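Local coordinates for protein toll (Drosophila melanogaster, PDB 4LXR) that serves as the receptor for cleaved Spätzle, switching on Toll signalling in antifungal immunity and in dorsal-ventral patterning of the embryo, here as its leucine-rich-repeat ectodomain, at residues N265-E270 against Q291-I296; R286-Q291 against D309-S314; S314-N319 against Q338-S343; L334-V339 against F359-N364. All coordinates share one frame; numbering follows the deposited sequence.

Contact 1: N265-E270 against Q291-I296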
# COMPACT_ATOMS: atom_id res chain seq x y z
N ASN A 265 -20.41 -4.58 -37.81
CA ASN A 265 -19.14 -4.02 -37.41
C ASN A 265 -18.13 -5.12 -37.10
O ASN A 265 -17.84 -5.42 -35.93
CB ASN A 265 -19.34 -3.13 -36.18
CG ASN A 265 -20.56 -2.25 -36.30
OD1 ASN A 265 -21.61 -2.57 -35.75
ND2 ASN A 265 -20.44 -1.15 -37.04
N LYS A 266 -17.59 -5.72 -38.16
CA LYS A 266 -16.75 -6.92 -38.08
C LYS A 266 -15.25 -6.62 -37.99
O LYS A 266 -14.41 -7.49 -38.22
CB LYS A 266 -17.01 -7.82 -39.29
CG LYS A 266 -18.34 -8.54 -39.24
CD LYS A 266 -18.49 -9.33 -37.93
CE LYS A 266 -19.71 -10.23 -37.98
NZ LYS A 266 -20.13 -10.65 -36.63
N HIS A 267 -14.92 -5.38 -37.67
CA HIS A 267 -13.54 -5.00 -37.46
C HIS A 267 -13.34 -4.51 -36.04
O HIS A 267 -12.29 -3.96 -35.71
CB HIS A 267 -13.10 -3.95 -38.49
CG HIS A 267 -12.95 -4.51 -39.86
ND1 HIS A 267 -11.97 -5.42 -40.18
CD2 HIS A 267 -13.68 -4.33 -40.99
CE1 HIS A 267 -12.09 -5.77 -41.45
NE2 HIS A 267 -13.12 -5.12 -41.96
N LEU A 268 -14.37 -4.69 -35.22
CA LEU A 268 -14.32 -4.25 -33.82
C LEU A 268 -13.10 -4.83 -33.13
O LEU A 268 -12.81 -6.02 -33.25
CB LEU A 268 -15.57 -4.67 -33.04
CG LEU A 268 -16.85 -3.84 -33.18
CD1 LEU A 268 -17.97 -4.47 -32.35
CD2 LEU A 268 -16.59 -2.41 -32.74
N ASN A 269 -12.37 -3.97 -32.43
CA ASN A 269 -11.22 -4.38 -31.67
C ASN A 269 -11.43 -4.18 -30.16
O ASN A 269 -10.88 -4.91 -29.34
CB ASN A 269 -9.98 -3.60 -32.16
CG ASN A 269 -8.75 -3.87 -31.32
OD1 ASN A 269 -8.35 -3.05 -30.50
ND2 ASN A 269 -8.14 -5.05 -31.51
N GLU A 270 -12.25 -3.19 -29.80
CA GLU A 270 -12.49 -2.88 -28.39
C GLU A 270 -13.88 -2.28 -28.23
O GLU A 270 -14.25 -1.38 -28.98
CB GLU A 270 -11.42 -1.91 -27.83
CG GLU A 270 -11.78 -1.30 -26.45
CD GLU A 270 -10.56 -0.81 -25.64
OE1 GLU A 270 -10.73 -0.47 -24.44
OE2 GLU A 270 -9.44 -0.78 -26.17
N GLN A 291 -16.57 -12.20 -34.04
CA GLN A 291 -15.75 -11.01 -34.26
C GLN A 291 -14.29 -11.41 -34.40
O GLN A 291 -13.64 -11.76 -33.41
CB GLN A 291 -15.92 -10.05 -33.09
CG GLN A 291 -17.30 -9.41 -33.04
CD GLN A 291 -17.46 -8.31 -34.08
OE1 GLN A 291 -16.49 -7.94 -34.75
NE2 GLN A 291 -18.67 -7.79 -34.20
N PRO A 292 -13.76 -11.39 -35.63
CA PRO A 292 -12.41 -11.95 -35.83
C PRO A 292 -11.28 -11.08 -35.25
O PRO A 292 -10.19 -11.59 -35.03
CB PRO A 292 -12.30 -12.09 -37.36
CG PRO A 292 -13.25 -11.06 -37.91
CD PRO A 292 -14.38 -10.96 -36.90
N GLU A 293 -11.53 -9.80 -34.98
CA GLU A 293 -10.46 -8.90 -34.54
C GLU A 293 -10.69 -8.33 -33.13
O GLU A 293 -9.96 -7.45 -32.68
CB GLU A 293 -10.26 -7.77 -35.56
CG GLU A 293 -9.67 -8.22 -36.90
CD GLU A 293 -9.90 -7.20 -38.04
OE1 GLU A 293 -10.43 -6.10 -37.77
OE2 GLU A 293 -9.53 -7.49 -39.19
N LEU A 294 -11.73 -8.81 -32.45
CA LEU A 294 -12.07 -8.27 -31.13
C LEU A 294 -11.06 -8.72 -30.06
O LEU A 294 -10.83 -9.91 -29.90
CB LEU A 294 -13.47 -8.71 -30.75
CG LEU A 294 -14.03 -8.24 -29.40
CD1 LEU A 294 -14.05 -6.69 -29.29
CD2 LEU A 294 -15.43 -8.81 -29.26
N GLN A 295 -10.46 -7.77 -29.34
CA GLN A 295 -9.46 -8.08 -28.33
C GLN A 295 -9.83 -7.65 -26.91
O GLN A 295 -9.43 -8.31 -25.95
CB GLN A 295 -8.11 -7.47 -28.67
CG GLN A 295 -7.46 -8.01 -29.93
CD GLN A 295 -6.12 -7.36 -30.20
OE1 GLN A 295 -6.03 -6.14 -30.32
NE2 GLN A 295 -5.08 -8.17 -30.30
N ILE A 296 -10.55 -6.54 -26.77
CA ILE A 296 -10.75 -5.95 -25.45
C ILE A 296 -12.22 -5.66 -25.14
O ILE A 296 -12.94 -5.05 -25.95
CB ILE A 296 -9.98 -4.62 -25.32
CG1 ILE A 296 -8.48 -4.87 -25.46
CG2 ILE A 296 -10.32 -3.93 -23.98
CD1 ILE A 296 -7.68 -3.62 -25.71
O HOH W 1 -9.84 -4.32 -36.06
O HOH W 2 -13.79 -8.02 -34.73
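N269 joins E293 and Q295 through its side-chain amide, and here the contact is tight. A chi1 of 175° sets CG anti to the backbone N, on the side of E293 and Q295; from there ND2 gives one bond to E293 O at 3.2 Å, almost in line with that C=O, and a shorter one to Q295 OE1 at 2.7 Å, in the N269 amide plane. N269 O is gripped by two backbone donors, Q295 N (2.9 Å) and I296 N (3.1 Å). The segments then enter a parallel bridge, E270 with I296, where the short strands 270-273 and 296-299 of successive leucine-rich repeats begin. I296 CG2 packs 3.5 Å from E270 CD, while E270 OE1 forms a salt bridge with R272.

Toward Q291 the segments draw apart and water enters. One water donates to L268 O and Q291 OE1 and accepts from E293 N; Q291 NE2 bonds directly to N265 O at 3.0 Å, from above the carbonyl plane. On the partly exposed side, H267 and E293 lie side by side. H267 ND1 donates to E293 OE1 at 2.9 Å within the ring plane, and a second water joins that oxygen to H267 O.

Contact 2: R286-Q291 against D309-S314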
# COMPACT_ATOMS: atom_id res chain seq x y z
N ARG A 286 -25.11 -13.68 -28.30
CA ARG A 286 -24.06 -13.49 -29.31
C ARG A 286 -23.69 -12.04 -29.61
O ARG A 286 -23.21 -11.75 -30.70
CB ARG A 286 -24.45 -14.19 -30.61
CG ARG A 286 -24.35 -15.70 -30.54
CD ARG A 286 -24.42 -16.31 -31.92
NE ARG A 286 -25.78 -16.42 -32.40
CZ ARG A 286 -26.57 -17.47 -32.17
NH1 ARG A 286 -26.11 -18.49 -31.45
NH2 ARG A 286 -27.80 -17.49 -32.65
N LEU A 287 -23.91 -11.14 -28.65
CA LEU A 287 -23.63 -9.73 -28.88
C LEU A 287 -22.20 -9.52 -29.38
O LEU A 287 -21.98 -8.74 -30.31
CB LEU A 287 -23.88 -8.91 -27.62
CG LEU A 287 -23.56 -7.41 -27.71
CD1 LEU A 287 -24.54 -6.72 -28.67
CD2 LEU A 287 -23.57 -6.73 -26.33
N PHE A 288 -21.26 -10.22 -28.75
CA PHE A 288 -19.84 -10.10 -29.09
C PHE A 288 -19.29 -11.34 -29.79
O PHE A 288 -18.10 -11.62 -29.74
CB PHE A 288 -19.00 -9.79 -27.85
CG PHE A 288 -19.34 -8.49 -27.21
CD1 PHE A 288 -19.21 -7.29 -27.92
CD2 PHE A 288 -19.81 -8.45 -25.90
CE1 PHE A 288 -19.53 -6.08 -27.33
CE2 PHE A 288 -20.14 -7.23 -25.30
CZ PHE A 288 -19.99 -6.05 -26.00
N ALA A 289 -20.17 -12.08 -30.46
CA ALA A 289 -19.77 -13.30 -31.14
C ALA A 289 -19.31 -13.03 -32.58
O ALA A 289 -19.63 -11.99 -33.16
CB ALA A 289 -20.91 -14.29 -31.14
N ASN A 290 -18.57 -13.98 -33.14
CA ASN A 290 -18.17 -13.94 -34.55
C ASN A 290 -17.41 -12.69 -34.95
O ASN A 290 -17.57 -12.18 -36.05
CB ASN A 290 -19.39 -14.13 -35.45
CG ASN A 290 -20.09 -15.46 -35.20
OD1 ASN A 290 -21.22 -15.50 -34.74
ND2 ASN A 290 -19.41 -16.55 -35.53
N GLN A 291 -16.57 -12.20 -34.04
CA GLN A 291 -15.75 -11.01 -34.26
C GLN A 291 -14.29 -11.41 -34.40
O GLN A 291 -13.64 -11.76 -33.41
CB GLN A 291 -15.92 -10.05 -33.09
CG GLN A 291 -17.30 -9.41 -33.04
CD GLN A 291 -17.46 -8.31 -34.08
OE1 GLN A 291 -16.49 -7.94 -34.75
NE2 GLN A 291 -18.67 -7.79 -34.20
N ASP A 309 -23.24 -17.89 -25.20
CA ASP A 309 -22.81 -17.66 -26.57
C ASP A 309 -22.29 -16.24 -26.81
O ASP A 309 -22.16 -15.79 -27.95
CB ASP A 309 -23.96 -17.98 -27.56
CG ASP A 309 -25.21 -17.11 -27.35
OD1 ASP A 309 -25.11 -15.98 -26.80
OD2 ASP A 309 -26.31 -17.55 -27.75
N LEU A 310 -22.01 -15.53 -25.72
CA LEU A 310 -21.67 -14.11 -25.77
C LEU A 310 -20.41 -13.81 -26.59
O LEU A 310 -20.34 -12.79 -27.27
CB LEU A 310 -21.52 -13.53 -24.36
CG LEU A 310 -21.40 -12.00 -24.27
CD1 LEU A 310 -22.64 -11.34 -24.88
CD2 LEU A 310 -21.17 -11.52 -22.82
N PHE A 311 -19.42 -14.69 -26.49
CA PHE A 311 -18.15 -14.47 -27.17
C PHE A 311 -17.84 -15.57 -28.18
O PHE A 311 -16.66 -15.77 -28.49
CB PHE A 311 -16.99 -14.50 -26.18
CG PHE A 311 -17.16 -13.60 -24.99
CD1 PHE A 311 -17.31 -12.23 -25.15
CD2 PHE A 311 -17.12 -14.12 -23.71
CE1 PHE A 311 -17.45 -11.41 -24.06
CE2 PHE A 311 -17.25 -13.31 -22.61
CZ PHE A 311 -17.43 -11.95 -22.78
N GLU A 312 -18.85 -16.29 -28.67
CA GLU A 312 -18.55 -17.50 -29.44
C GLU A 312 -17.86 -17.17 -30.76
O GLU A 312 -18.21 -16.20 -31.44
CB GLU A 312 -19.77 -18.41 -29.64
CG GLU A 312 -20.85 -17.88 -30.56
CD GLU A 312 -21.89 -18.94 -30.91
OE1 GLU A 312 -22.51 -18.84 -31.99
OE2 GLU A 312 -22.08 -19.88 -30.12
N HIS A 313 -16.85 -17.96 -31.09
CA HIS A 313 -16.02 -17.78 -32.27
C HIS A 313 -15.25 -16.47 -32.31
O HIS A 313 -14.67 -16.13 -33.33
CB HIS A 313 -16.83 -17.98 -33.56
CG HIS A 313 -17.51 -19.31 -33.64
ND1 HIS A 313 -18.88 -19.45 -33.62
CD2 HIS A 313 -17.00 -20.56 -33.71
CE1 HIS A 313 -19.19 -20.74 -33.68
NE2 HIS A 313 -18.06 -21.43 -33.74
N SER A 314 -15.22 -15.75 -31.19
CA SER A 314 -14.39 -14.55 -31.10
C SER A 314 -13.05 -14.91 -30.46
O SER A 314 -12.82 -14.69 -29.27
CB SER A 314 -15.11 -13.44 -30.34
OG SER A 314 -16.25 -12.98 -31.08
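R286 lies across D309 at about a right angle and meets E312 obliquely, with its guanidinium plane turned 52° from the first carboxylate and 31° from the second. These charges form a network of long salt bridges: R286 NH1 is 3.8 Å from D309 OD2, which sits well out of the guanidinium plane, and 3.7 Å from E312 OE1. The R286 side chain is poorly ordered, so the firmer evidence is at its backbone. D309 has CG between its own N and carbonyl carbon (chi1 61°), and from there OD1 accepts from R286 N at 2.7 Å, the donor standing above the carboxylate plane. D309 OD2 has its closer polar partner in S285 OG, a hydrogen bond.

On the buried side, F288 and L310 run side by side, pointing the same way, with F288 CD2 4.2 Å from L310 CD1. F288 CB also rests on F311 CD1 at 4.0 Å. Among the polar groups, S314 OG links two backbone sites: it donates to F288 O at 2.7 Å, in the carbonyl plane on a lone pair, and accepts from Q291 N at 3.1 Å. N290 and H313 lie alongside each other near the surface, and N290 N bonds to E312 O at 2.8 Å.

Type I turns at R286-A289 and D309-E312 thus follow one another, with F288 and F311 at equivalent places in consecutive repeats, matching the consensus phenylalanine of typical leucine-rich repeats, whose rings pack inside the solenoid, here against L297 of strand 296-299.

Contact 3: S314-N319 against Q338-S343. With NAG (2-acetamido-2-deoxy-beta-D-glucopyranose), chain D; NAG (2-acetamido-2-deoxy-beta-D-glucopyranose), chain L.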
# COMPACT_ATOMS: atom_id res chain seq x y z
N SER A 314 -15.22 -15.75 -31.19
CA SER A 314 -14.39 -14.55 -31.10
C SER A 314 -13.05 -14.91 -30.46
O SER A 314 -12.82 -14.69 -29.27
CB SER A 314 -15.11 -13.44 -30.34
OG SER A 314 -16.25 -12.98 -31.08
N THR A 315 -12.17 -15.49 -31.27
CA THR A 315 -11.01 -16.21 -30.75
C THR A 315 -9.84 -15.30 -30.37
O THR A 315 -8.93 -15.73 -29.67
CB THR A 315 -10.53 -17.29 -31.75
OG1 THR A 315 -9.92 -16.67 -32.88
CG2 THR A 315 -11.70 -18.16 -32.21
N GLN A 316 -9.88 -14.05 -30.83
CA GLN A 316 -8.76 -13.13 -30.59
C GLN A 316 -8.87 -12.31 -29.31
O GLN A 316 -8.00 -11.49 -29.04
CB GLN A 316 -8.55 -12.20 -31.79
CG GLN A 316 -8.19 -12.91 -33.08
CD GLN A 316 -7.16 -14.01 -32.89
OE1 GLN A 316 -7.45 -15.19 -33.08
NE2 GLN A 316 -5.95 -13.62 -32.51
N ILE A 317 -9.92 -12.50 -28.53
CA ILE A 317 -10.08 -11.72 -27.31
C ILE A 317 -8.92 -11.97 -26.32
O ILE A 317 -8.58 -13.12 -26.01
CB ILE A 317 -11.42 -12.01 -26.63
CG1 ILE A 317 -12.57 -11.63 -27.58
CG2 ILE A 317 -11.53 -11.26 -25.34
CD1 ILE A 317 -13.95 -11.87 -27.02
N THR A 318 -8.32 -10.89 -25.83
CA THR A 318 -7.18 -11.00 -24.93
C THR A 318 -7.47 -10.40 -23.55
O THR A 318 -6.85 -10.78 -22.56
CB THR A 318 -5.93 -10.30 -25.52
OG1 THR A 318 -6.24 -8.92 -25.78
CG2 THR A 318 -5.48 -11.00 -26.82
N ASN A 319 -8.42 -9.47 -23.47
CA ASN A 319 -8.67 -8.78 -22.21
C ASN A 319 -10.15 -8.60 -21.97
O ASN A 319 -10.84 -8.01 -22.80
CB ASN A 319 -7.99 -7.41 -22.21
CG ASN A 319 -6.48 -7.51 -22.33
OD1 ASN A 319 -5.95 -7.71 -23.42
ND2 ASN A 319 -5.80 -7.37 -21.20
N GLN A 338 -12.16 -18.77 -26.23
CA GLN A 338 -11.16 -17.77 -25.91
C GLN A 338 -9.74 -18.33 -25.66
O GLN A 338 -9.16 -18.15 -24.59
CB GLN A 338 -11.64 -16.87 -24.76
CG GLN A 338 -12.62 -15.76 -25.22
CD GLN A 338 -13.90 -16.33 -25.81
OE1 GLN A 338 -14.61 -17.06 -25.14
NE2 GLN A 338 -14.17 -16.01 -27.08
N VAL A 339 -9.19 -18.97 -26.68
CA VAL A 339 -7.86 -19.56 -26.60
C VAL A 339 -6.72 -18.54 -26.36
O VAL A 339 -5.63 -18.90 -25.92
CB VAL A 339 -7.57 -20.44 -27.85
CG1 VAL A 339 -7.30 -19.57 -29.09
CG2 VAL A 339 -6.44 -21.39 -27.59
N ASN A 340 -6.97 -17.27 -26.65
CA ASN A 340 -5.94 -16.24 -26.53
C ASN A 340 -6.15 -15.28 -25.37
O ASN A 340 -5.46 -14.26 -25.28
CB ASN A 340 -5.83 -15.42 -27.82
CG ASN A 340 -5.30 -16.23 -28.98
OD1 ASN A 340 -4.21 -16.79 -28.91
ND2 ASN A 340 -6.08 -16.32 -30.06
N LEU A 341 -7.11 -15.58 -24.50
CA LEU A 341 -7.42 -14.70 -23.38
C LEU A 341 -6.20 -14.62 -22.45
O LEU A 341 -5.62 -15.65 -22.10
CB LEU A 341 -8.65 -15.22 -22.64
CG LEU A 341 -9.18 -14.37 -21.49
CD1 LEU A 341 -9.60 -12.99 -21.97
CD2 LEU A 341 -10.34 -15.10 -20.82
N LEU A 342 -5.79 -13.40 -22.10
CA LEU A 342 -4.62 -13.20 -21.24
C LEU A 342 -5.04 -12.76 -19.83
O LEU A 342 -4.44 -13.16 -18.83
CB LEU A 342 -3.67 -12.16 -21.84
CG LEU A 342 -3.08 -12.46 -23.22
CD1 LEU A 342 -2.19 -11.30 -23.69
CD2 LEU A 342 -2.32 -13.81 -23.24
N SER A 343 -6.06 -11.92 -19.77
CA SER A 343 -6.50 -11.33 -18.52
C SER A 343 -8.01 -11.40 -18.41
O SER A 343 -8.73 -11.00 -19.34
CB SER A 343 -6.07 -9.86 -18.46
OG SER A 343 -6.58 -9.23 -17.30
C1 NAG D . -4.36 -7.35 -21.25
C2 NAG D . -3.68 -5.99 -21.05
C3 NAG D . -2.17 -6.14 -21.01
C4 NAG D . -1.74 -7.21 -20.01
C5 NAG D . -2.50 -8.51 -20.27
C6 NAG D . -2.21 -9.59 -19.24
C7 NAG D . -4.90 -4.02 -21.87
C8 NAG D . -5.17 -3.13 -23.04
N2 NAG D . -4.06 -5.04 -22.08
O3 NAG D . -1.58 -4.89 -20.67
O4 NAG D . -0.35 -7.46 -20.16
O5 NAG D . -3.91 -8.26 -20.22
O6 NAG D . -2.42 -9.15 -17.91
O7 NAG D . -5.43 -3.84 -20.77
C1 NAG L . -1.95 -19.72 -26.78
C2 NAG L . -2.50 -21.17 -26.72
C3 NAG L . -2.05 -21.99 -27.93
C4 NAG L . -2.41 -21.27 -29.22
C5 NAG L . -1.72 -19.91 -29.21
C6 NAG L . -2.00 -19.09 -30.45
C7 NAG L . -0.86 -22.04 -25.08
C8 NAG L . -0.69 -22.76 -23.78
N2 NAG L . -2.13 -21.84 -25.48
O3 NAG L . -2.68 -23.27 -27.90
O4 NAG L . -2.03 -22.03 -30.36
O5 NAG L . -2.20 -19.15 -28.09
O6 NAG L . -3.40 -18.89 -30.62
O7 NAG L . 0.10 -21.64 -25.74
O HOH W 3 -9.17 -15.64 -27.04
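Q338 and N340 each send a side-chain amide to a backbone carbonyl of segment 314-319. Q338 NE2 donates to S314 O at 2.9 Å and N340 ND2 to T315 O at the same distance; both donors stand above their carbonyl planes, by 49° and 40°. Q338 NE2 also bonds to F311 O, a use of its second hydrogen that ties this amide to two carbonyls of the preceding coil.

Backbone bonds take over further along. T318 O accepts from L342 N (2.9 Å) and from S343 N (3.1 Å), so that one oxygen holds two successive amides. Between the amide bonds and the backbone bonds a water bridges the segments, donating to T315 O and I317 O and accepting from N340 N.

Apolar contact is modest: I317 CG2 meets L341 CD1 at 4.3 Å. L341 has CG anti to its backbone N (chi1 -176°), and from that CG the same CD1 methyl packs against a carbonyl oxygen, T318 O, at 3.6 Å.

Sugar makes a further kind of contact. N319 ND2 is covalently bonded to C1 of a GlcNAc, and the ring oxygen O5 of that sugar lies 3.2 Å from S343 CB. A different GlcNAc, attached to N364, donates from O6 to N340 OD1 at 2.8 Å, leaving the two branches of the N340 amide engaged on protein and on glycan respectively.

N319 and S343 make the parallel bridge at which strands 319-321 and 343-345 start, the entry into the short parallel strands that line the concave face of a leucine-rich-repeat solenoid.

Contact 4: L334-V339 against F359-N364. With NAG (2-acetamido-2-deoxy-beta-D-glucopyranose), chain L.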
# COMPACT_ATOMS: atom_id res chain seq x y z
N LEU A 334 -18.98 -20.10 -21.64
CA LEU A 334 -18.72 -18.69 -21.89
C LEU A 334 -17.38 -18.41 -22.57
O LEU A 334 -17.31 -17.57 -23.48
CB LEU A 334 -18.80 -17.88 -20.60
CG LEU A 334 -18.72 -16.37 -20.86
CD1 LEU A 334 -19.90 -15.92 -21.72
CD2 LEU A 334 -18.66 -15.57 -19.57
N LEU A 335 -16.33 -19.12 -22.15
CA LEU A 335 -14.97 -18.84 -22.62
C LEU A 335 -14.39 -19.98 -23.44
O LEU A 335 -13.18 -20.09 -23.60
CB LEU A 335 -14.05 -18.54 -21.44
CG LEU A 335 -14.47 -17.37 -20.55
CD1 LEU A 335 -13.60 -17.30 -19.34
CD2 LEU A 335 -14.42 -16.04 -21.30
N GLU A 336 -15.27 -20.81 -23.97
CA GLU A 336 -14.88 -22.01 -24.71
C GLU A 336 -14.02 -21.71 -25.95
O GLU A 336 -13.19 -22.53 -26.36
CB GLU A 336 -16.14 -22.78 -25.10
CG GLU A 336 -15.90 -24.13 -25.72
CD GLU A 336 -17.18 -24.72 -26.30
OE1 GLU A 336 -18.27 -24.20 -25.96
OE2 GLU A 336 -17.09 -25.68 -27.09
N HIS A 337 -14.21 -20.54 -26.55
CA HIS A 337 -13.44 -20.20 -27.75
C HIS A 337 -12.27 -19.25 -27.47
O HIS A 337 -11.46 -18.97 -28.35
CB HIS A 337 -14.36 -19.64 -28.84
CG HIS A 337 -15.44 -20.59 -29.27
ND1 HIS A 337 -15.22 -21.61 -30.16
CD2 HIS A 337 -16.74 -20.68 -28.90
CE1 HIS A 337 -16.34 -22.29 -30.34
NE2 HIS A 337 -17.28 -21.75 -29.59
N GLN A 338 -12.16 -18.77 -26.23
CA GLN A 338 -11.16 -17.77 -25.91
C GLN A 338 -9.74 -18.33 -25.66
O GLN A 338 -9.16 -18.15 -24.59
CB GLN A 338 -11.64 -16.87 -24.76
CG GLN A 338 -12.62 -15.76 -25.22
CD GLN A 338 -13.90 -16.33 -25.81
OE1 GLN A 338 -14.61 -17.06 -25.14
NE2 GLN A 338 -14.17 -16.01 -27.08
N VAL A 339 -9.19 -18.97 -26.68
CA VAL A 339 -7.86 -19.56 -26.60
C VAL A 339 -6.72 -18.54 -26.36
O VAL A 339 -5.63 -18.90 -25.92
CB VAL A 339 -7.57 -20.44 -27.85
CG1 VAL A 339 -7.30 -19.57 -29.09
CG2 VAL A 339 -6.44 -21.39 -27.59
N PHE A 359 -12.59 -22.73 -17.48
CA PHE A 359 -11.25 -22.34 -17.94
C PHE A 359 -10.57 -23.49 -18.66
O PHE A 359 -9.34 -23.58 -18.66
CB PHE A 359 -10.37 -21.88 -16.75
CG PHE A 359 -10.95 -20.72 -15.98
CD1 PHE A 359 -11.27 -19.53 -16.64
CD2 PHE A 359 -11.17 -20.81 -14.62
CE1 PHE A 359 -11.82 -18.45 -15.94
CE2 PHE A 359 -11.73 -19.74 -13.90
CZ PHE A 359 -12.04 -18.55 -14.56
N ALA A 360 -11.35 -24.37 -19.27
CA ALA A 360 -10.77 -25.53 -19.93
C ALA A 360 -9.98 -25.15 -21.19
O ALA A 360 -9.02 -25.84 -21.55
CB ALA A 360 -11.83 -26.57 -20.25
N HIS A 361 -10.37 -24.07 -21.86
CA HIS A 361 -9.73 -23.69 -23.12
C HIS A 361 -8.90 -22.41 -23.05
O HIS A 361 -8.20 -22.08 -24.00
CB HIS A 361 -10.76 -23.58 -24.27
CG HIS A 361 -11.50 -24.86 -24.55
ND1 HIS A 361 -12.50 -25.34 -23.72
CD2 HIS A 361 -11.38 -25.76 -25.55
CE1 HIS A 361 -12.96 -26.48 -24.20
NE2 HIS A 361 -12.29 -26.76 -25.31
N THR A 362 -8.97 -21.69 -21.93
CA THR A 362 -8.22 -20.43 -21.83
C THR A 362 -6.81 -20.72 -21.37
O THR A 362 -6.40 -20.24 -20.32
CB THR A 362 -8.83 -19.48 -20.81
OG1 THR A 362 -8.93 -20.16 -19.55
CG2 THR A 362 -10.21 -19.01 -21.26
N THR A 363 -6.07 -21.48 -22.18
CA THR A 363 -4.79 -22.02 -21.75
C THR A 363 -3.69 -20.97 -21.74
O THR A 363 -2.60 -21.23 -21.23
CB THR A 363 -4.36 -23.24 -22.60
OG1 THR A 363 -4.26 -22.85 -23.97
CG2 THR A 363 -5.38 -24.35 -22.48
N ASN A 364 -3.97 -19.79 -22.29
CA ASN A 364 -3.01 -18.69 -22.32
C ASN A 364 -3.23 -17.67 -21.20
O ASN A 364 -2.52 -16.67 -21.13
CB ASN A 364 -3.05 -17.98 -23.67
CG ASN A 364 -2.20 -18.66 -24.72
OD1 ASN A 364 -1.01 -18.86 -24.51
ND2 ASN A 364 -2.82 -19.04 -25.84
C1 NAG L . -1.95 -19.72 -26.78
C2 NAG L . -2.50 -21.17 -26.72
C3 NAG L . -2.05 -21.99 -27.93
C4 NAG L . -2.41 -21.27 -29.22
C5 NAG L . -1.72 -19.91 -29.21
C6 NAG L . -2.00 -19.09 -30.45
C7 NAG L . -0.86 -22.04 -25.08
C8 NAG L . -0.69 -22.76 -23.78
N2 NAG L . -2.13 -21.84 -25.48
O3 NAG L . -2.68 -23.27 -27.90
O4 NAG L . -2.03 -22.03 -30.36
O5 NAG L . -2.20 -19.15 -28.09
O6 NAG L . -3.40 -18.89 -30.62
O7 NAG L . 0.10 -21.64 -25.74
O HOH W 4 -12.51 -21.94 -21.42
O HOH W 5 -6.24 -18.06 -22.77
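The H361 ring has E336 CG over one face, a CH-pi contact with the carbon 4.3 Å from the ring centroid and 21° off the normal. The two side chains lie side by side and point the same way, with the E336 carboxylate plane inclined 47° to the ring. Their polar ends do not meet, E336 OE2 and H361 NE2 being 5.2 Å apart.

The second ring, F359, is approached obliquely by L335, whose CD1 is 4.0 Å from F359 CE1. L335 CB also touches T362 CG2 at 3.9 Å, and this methyl, anti to the T362 carbonyl carbon, reaches Q338 O.

The third flat group is the N364 amide. V339 O lies in its plane and receives ND2 at 2.8 Å in a nearly straight bond (163°), the one direct hydrogen bond between the segments. Since ND2 is also bonded to C1 of an N-linked GlcNAc, this bond uses the single hydrogen left to it. The same sugar donates from N2 to T363 OG1 at 2.8 Å. Two waters also bridge: one accepts from H361 N, the other from N364 N, with weak bonds to L335 O and V339 O.

Inverse gamma turns centred on Q338 and T362 mark equivalent places in consecutive leucine-rich-repeat coils of the solenoid. Segment 334-339 lies in the loop between strands 319-321 and 343-345. The loop joining strands 343-345 and 367-369 holds segment 359-364. L335 and F359 both pack on L344 of the shared strand, while H337 meets the H313 ring.

The four contacts step along one stretch of the solenoid, each joining one coil to the next. Contacts 1 and 2 share Q291, contacts 2 and 3 share S314, and contacts 3 and 4 share Q338 and V339; the centres of contacts 3 and 4 are 8 Å apart, those of contacts 1 and 4 about 17 Å. Probable hydrogen bonds continue the series: Q295 O of contact 1 lies 2.8 Å from T318 N of contact 3, and K266 NZ of contact 1 lies 3.0 Å from N290 O of contact 2. The GlcNAc on N364 touches both contacts 3 and 4. No other protein chain of the complex, Spätzle included, touches any of these segments.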